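Local coordinates for major capsid protein P2 (Pseudoalteromonas phage pm2, PDB 2VVF) that forms, as homotrimers, the major protein of the capsid of a lipid-containing marine bacteriophage, each subunit folded as a double jelly roll, at residues N156-I161 with K245-M250; I177-V182 with M250-E255. All coordinates share one frame; numbering follows the deposited sequence.

Interaction 1: residues N156-I161 with K245-M250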
loop_
_atom_site.group_PDB
_atom_site.type_symbol
_atom_site.label_atom_id
_atom_site.label_comp_id
_atom_site.label_asym_id
_atom_site.label_seq_id
_atom_site.Cartn_x
_atom_site.Cartn_y
_atom_site.Cartn_z
ATOM N N ASN A 156 29.669 -24.493 -12.813
ATOM C CA ASN A 156 28.625 -24.889 -13.705
ATOM C C ASN A 156 28.277 -26.287 -13.184
ATOM O O ASN A 156 29.036 -27.257 -13.341
ATOM C CB ASN A 156 29.121 -24.933 -15.138
ATOM C CG ASN A 156 28.258 -25.796 -16.000
ATOM O OD1 ASN A 156 27.031 -25.813 -15.845
ATOM N ND2 ASN A 156 28.887 -26.572 -16.879
ATOM N N GLY A 157 27.169 -26.335 -12.460
ATOM C CA GLY A 157 26.705 -27.536 -11.794
ATOM C C GLY A 157 26.166 -27.049 -10.452
ATOM O O GLY A 157 25.337 -26.140 -10.407
ATOM N N THR A 158 26.681 -27.601 -9.360
ATOM C CA THR A 158 26.215 -27.216 -8.033
ATOM C C THR A 158 27.312 -26.668 -7.130
ATOM O O THR A 158 28.320 -27.333 -6.890
ATOM C CB THR A 158 25.498 -28.391 -7.343
ATOM O OG1 THR A 158 24.354 -28.778 -8.112
ATOM C CG2 THR A 158 25.058 -27.999 -5.948
ATOM N N THR A 159 27.078 -25.484 -6.576
ATOM C CA THR A 159 28.016 -24.870 -5.644
ATOM C C THR A 159 27.337 -24.689 -4.293
ATOM O O THR A 159 26.144 -24.395 -4.224
ATOM C CB THR A 159 28.557 -23.529 -6.165
ATOM O OG1 THR A 159 28.843 -23.635 -7.566
ATOM C CG2 THR A 159 29.827 -23.153 -5.417
ATOM N N GLU A 160 28.100 -24.862 -3.219
ATOM C CA GLU A 160 27.566 -24.707 -1.870
ATOM C C GLU A 160 28.333 -23.648 -1.083
ATOM O O GLU A 160 29.562 -23.666 -1.031
ATOM C CB GLU A 160 27.597 -26.043 -1.127
ATOM C CG GLU A 160 26.682 -27.101 -1.720
ATOM C CD GLU A 160 26.483 -28.283 -0.793
ATOM O OE1 GLU A 160 26.645 -28.116 0.432
ATOM O OE2 GLU A 160 26.174 -29.385 -1.290
ATOM N N ILE A 161 27.597 -22.720 -0.479
ATOM C CA ILE A 161 28.193 -21.646 0.307
ATOM C C ILE A 161 27.699 -21.711 1.750
ATOM O O ILE A 161 26.566 -21.327 2.044
ATOM C CB ILE A 161 27.901 -20.273 -0.319
ATOM C CG1 ILE A 161 28.460 -20.214 -1.742
ATOM C CG2 ILE A 161 28.474 -19.158 0.544
ATOM C CD1 ILE A 161 27.674 -19.315 -2.671
ATOM N N LYS A 245 22.769 -23.879 -1.483
ATOM C CA LYS A 245 23.086 -24.769 -2.598
ATOM C C LYS A 245 22.686 -24.107 -3.910
ATOM O O LYS A 245 21.500 -23.999 -4.226
ATOM C CB LYS A 245 22.375 -26.112 -2.439
ATOM C CG LYS A 245 22.905 -26.967 -1.297
ATOM C CD LYS A 245 22.364 -28.387 -1.370
ATOM C CE LYS A 245 23.099 -29.312 -0.413
ATOM N NZ LYS A 245 22.205 -29.831 0.657
ATOM N N ILE A 246 23.681 -23.644 -4.659
ATOM C CA ILE A 246 23.429 -22.944 -5.913
ATOM C C ILE A 246 23.647 -23.796 -7.154
ATOM O O ILE A 246 24.732 -24.339 -7.367
ATOM C CB ILE A 246 24.234 -21.637 -5.996
ATOM C CG1 ILE A 246 23.927 -20.744 -4.792
ATOM C CG2 ILE A 246 23.942 -20.913 -7.302
ATOM C CD1 ILE A 246 25.078 -20.614 -3.821
ATOM N N ASP A 247 22.614 -23.881 -7.988
ATOM C CA ASP A 247 22.691 -24.623 -9.239
ATOM C C ASP A 247 22.921 -23.629 -10.369
ATOM O O ASP A 247 21.996 -22.940 -10.800
ATOM C CB ASP A 247 21.395 -25.403 -9.483
ATOM C CG ASP A 247 21.404 -26.771 -8.824
ATOM O OD1 ASP A 247 22.253 -27.003 -7.936
ATOM O OD2 ASP A 247 20.554 -27.611 -9.187
ATOM N N SER A 248 24.165 -23.539 -10.825
ATOM C CA SER A 248 24.524 -22.603 -11.885
ATOM C C SER A 248 24.715 -23.296 -13.230
ATOM O O SER A 248 24.739 -24.524 -13.313
ATOM C CB SER A 248 25.791 -21.833 -11.503
ATOM O OG SER A 248 25.962 -20.683 -12.315
ATOM N N THR A 249 24.850 -22.493 -14.280
ATOM C CA THR A 249 25.053 -23.004 -15.630
ATOM C C THR A 249 26.346 -22.418 -16.175
ATOM O O THR A 249 26.788 -22.754 -17.276
ATOM C CB THR A 249 23.866 -22.653 -16.547
ATOM O OG1 THR A 249 23.704 -21.231 -16.600
ATOM C CG2 THR A 249 22.585 -23.280 -16.021
ATOM N N MET A 250 26.947 -21.532 -15.388
ATOM C CA MET A 250 28.179 -20.863 -15.775
ATOM C C MET A 250 29.219 -20.991 -14.673
ATOM O O MET A 250 28.886 -21.211 -13.511
ATOM C CB MET A 250 27.905 -19.378 -16.016
ATOM C CG MET A 250 27.673 -19.004 -17.462
ATOM S SD MET A 250 26.975 -17.349 -17.604
ATOM C CE MET A 250 25.218 -17.721 -17.547
#
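Strand 157-161 runs antiparallel to strand 245-248, their axes 151° apart in direction, with Gly157 paired to Ser248 and Thr159 to Ile246 through backbone hydrogen bonds. The Thr159-Ile246 pair is tight and nearly straight: Thr159 N lies 2.7 Å from Ile246 O, in that carbonyl's plane, and Ile246 N lies 2.6 Å from Thr159 O. Toward the start of strand 157-161, at the Gly157-Ser248 pair, the bonds are more bent. Gly157 N reaches Ser248 O at 3.1 Å from well above the carbonyl plane (53° out of it), and Gly157 has backbone angles that would press a CB against the carbonyl O of Asn156. Between the bonded pairs, Thr158 CA and Asp247 CA turn their hydrogens to Ile246 O and Gly157 O.

On the face bearing Thr158, Glu160, Lys245 and Asp247, the non-hydrogen-bonded pairs set polar side chains next to each other. Thr158 OG1, placed beside its own backbone N, donates to Asp247 OD1 at 2.8 Å, meeting it from above the carboxylate plane. Glu160 and Lys245 lie alongside, pointing the same way, their CG atoms 3.8 Å apart. Glu160 OE2 rests against Lys245 CE at 3.2 Å, while Lys245 NZ stays 4.4 Å from OE2, beyond a salt bridge; NZ bonds to Gln188, and Glu160 OE1 pairs with Arg243. On the other face Ile246 packs on Leu154, Val182 and Val185.

This is the pairing of the C and H strands in the CHEF sheet of the C-terminal jelly roll. Besides the four backbone bonds, the face of Thr158 and Glu160 adds one hydroxyl-carboxylate bond and alkyl contact between two charged chains, whose opposite charges would probably add a modest attraction; the other turns Ile246 into the barrel interior.

Interaction 2: residues I177-V182 with M250-E255; sequences IKAAGV and MDEQAE
Glu255 keeps CG anti to its backbone N (chi1 -179°) and stays extended beyond it, while Lys178 bends at chi2 and chi3, the latter (-89°) turning CE toward the Glu255 carboxylate. The two chains lie side by side, pointing the same way, and Lys178 NZ makes a salt bridge to Glu255 OE1 at 3.2 Å. Asp64 of helix 63-71, in the N-terminal domain, forms a second salt bridge to the same NZ, so this lysine links the two jelly rolls. The backbones of Lys178 and Glu255 form an antiparallel hydrogen-bonded pair: Lys178 N to Glu255 O at 3.0 Å, and Glu255 N to Lys178 O at 3.3 Å. Here strand 171-178 meets strand 252-263 in the BIDG sheet of the C-terminal jelly roll, at the end where regular pairing stops.

Past Ala179 and Ala254 the backbones bow apart before Gly181 and Met250 approach again, and the Glu252 side chain reaches across between them. Its CG sits between the backbone N and the carbonyl carbon (chi1 79°), and a bend at chi2 follows. Glu252 OE1 accepts from Ala180 N at 3.2 Å, the donor standing above the carboxylate plane. The same carboxylate's OE2 lies 3.6 Å from Ala179 CB. Ala179 CB also packs 4.0 Å from Ala254 CB, and both methyls rest on Leu154 of strand 143-154. Farther along, Met250 CE comes to 4.3 Å from Ala180 CB.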
loop_
_atom_site.group_PDB
_atom_site.type_symbol
_atom_site.label_atom_id
_atom_site.label_comp_id
_atom_site.label_asym_id
_atom_site.label_seq_id
_atom_site.Cartn_x
_atom_site.Cartn_y
_atom_site.Cartn_z
ATOM N N ILE A 177 22.223 -13.132 -4.652
ATOM C CA ILE A 177 23.283 -13.778 -5.414
ATOM C C ILE A 177 23.409 -13.109 -6.777
ATOM O O ILE A 177 22.534 -13.246 -7.633
ATOM C CB ILE A 177 23.036 -15.290 -5.552
ATOM C CG1 ILE A 177 22.999 -15.952 -4.173
ATOM C CG2 ILE A 177 24.103 -15.927 -6.436
ATOM C CD1 ILE A 177 21.981 -17.065 -4.060
ATOM N N LYS A 178 24.492 -12.363 -6.966
ATOM C CA LYS A 178 24.721 -11.658 -8.219
ATOM C C LYS A 178 25.542 -12.497 -9.190
ATOM O O LYS A 178 26.773 -12.502 -9.139
ATOM C CB LYS A 178 25.407 -10.318 -7.960
ATOM C CG LYS A 178 24.594 -9.365 -7.100
ATOM C CD LYS A 178 24.714 -7.936 -7.604
ATOM C CE LYS A 178 25.896 -7.223 -6.968
ATOM N NZ LYS A 178 26.123 -5.881 -7.570
ATOM N N ALA A 179 24.845 -13.208 -10.069
ATOM C CA ALA A 179 25.476 -14.058 -11.071
ATOM C C ALA A 179 24.531 -14.170 -12.261
ATOM O O ALA A 179 23.316 -14.058 -12.104
ATOM C CB ALA A 179 25.772 -15.434 -10.492
ATOM N N ALA A 180 25.086 -14.384 -13.449
ATOM C CA ALA A 180 24.275 -14.461 -14.660
ATOM C C ALA A 180 23.772 -15.855 -15.039
ATOM O O ALA A 180 22.883 -15.981 -15.882
ATOM C CB ALA A 180 25.008 -13.824 -15.829
ATOM N N GLY A 181 24.335 -16.896 -14.433
ATOM C CA GLY A 181 23.945 -18.261 -14.779
ATOM C C GLY A 181 23.355 -19.104 -13.650
ATOM O O GLY A 181 23.528 -20.324 -13.630
ATOM N N VAL A 182 22.635 -18.469 -12.729
ATOM C CA VAL A 182 22.009 -19.197 -11.629
ATOM C C VAL A 182 20.617 -19.690 -12.025
ATOM O O VAL A 182 19.743 -18.897 -12.373
ATOM C CB VAL A 182 21.989 -18.368 -10.330
ATOM C CG1 VAL A 182 21.246 -19.116 -9.230
ATOM C CG2 VAL A 182 23.410 -18.043 -9.890
ATOM N N MET A 250 26.947 -21.532 -15.388
ATOM C CA MET A 250 28.179 -20.863 -15.775
ATOM C C MET A 250 29.219 -20.991 -14.673
ATOM O O MET A 250 28.886 -21.211 -13.511
ATOM C CB MET A 250 27.905 -19.378 -16.016
ATOM C CG MET A 250 27.673 -19.004 -17.462
ATOM S SD MET A 250 26.975 -17.349 -17.604
ATOM C CE MET A 250 25.218 -17.721 -17.547
ATOM N N ASP A 251 30.485 -20.829 -15.039
ATOM C CA ASP A 251 31.563 -20.865 -14.062
ATOM C C ASP A 251 32.036 -19.430 -13.881
ATOM O O ASP A 251 32.804 -18.915 -14.692
ATOM C CB ASP A 251 32.712 -21.745 -14.554
ATOM C CG ASP A 251 33.156 -22.754 -13.514
ATOM O OD1 ASP A 251 33.898 -22.366 -12.585
ATOM O OD2 ASP A 251 32.757 -23.932 -13.623
ATOM N N GLU A 252 31.535 -18.776 -12.840
ATOM C CA GLU A 252 31.870 -17.381 -12.591
ATOM C C GLU A 252 31.997 -17.081 -11.104
ATOM O O GLU A 252 31.695 -17.926 -10.260
ATOM C CB GLU A 252 30.793 -16.476 -13.197
ATOM C CG GLU A 252 29.526 -16.377 -12.356
ATOM C CD GLU A 252 28.257 -16.471 -13.183
ATOM O OE1 GLU A 252 28.011 -15.561 -14.002
ATOM O OE2 GLU A 252 27.495 -17.445 -12.998
ATOM N N GLN A 253 32.453 -15.873 -10.790
ATOM C CA GLN A 253 32.564 -15.443 -9.405
ATOM C C GLN A 253 31.344 -14.591 -9.091
ATOM O O GLN A 253 31.114 -13.555 -9.719
ATOM C CB GLN A 253 33.837 -14.634 -9.159
ATOM C CG GLN A 253 33.858 -13.972 -7.787
ATOM C CD GLN A 253 35.113 -13.168 -7.531
ATOM O OE1 GLN A 253 36.095 -13.684 -7.004
ATOM N NE2 GLN A 253 35.073 -11.886 -7.868
ATOM N N ALA A 254 30.544 -15.056 -8.141
ATOM C CA ALA A 254 29.328 -14.359 -7.758
ATOM C C ALA A 254 29.570 -13.400 -6.607
ATOM O O ALA A 254 30.379 -13.668 -5.719
ATOM C CB ALA A 254 28.252 -15.363 -7.379
ATOM N N GLU A 255 28.850 -12.286 -6.616
ATOM C CA GLU A 255 28.928 -11.336 -5.519
ATOM C C GLU A 255 27.705 -11.585 -4.648
ATOM O O GLU A 255 26.574 -11.343 -5.071
ATOM C CB GLU A 255 28.929 -9.892 -6.025
ATOM C CG GLU A 255 29.039 -8.874 -4.899
ATOM C CD GLU A 255 28.854 -7.442 -5.362
ATOM O OE1 GLU A 255 28.916 -7.187 -6.585
ATOM O OE2 GLU A 255 28.667 -6.565 -4.492
#

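How the interactions relate
From the N terminus the chain first builds the N-terminal jelly roll; then strand 143-154 leads into 156-161, and the chain goes on to 177-182. It returns through 245-250, closing the loop of interaction 1, and runs straight on into 250-255, closing that of interaction 2. The two closures therefore cross, and Met250 belongs to both. Interaction 1 pairs strands of the CHEF sheet; interaction 2 starts from a BIDG pair and continues into connections 179-181 and 249-251. Each passes between the two sheets, and they meet at one end of the C-terminal jelly roll, where Gly181 O receives Thr249 N at 2.6 Å and Ser248 OG at 2.8 Å, both probable hydrogen bonds.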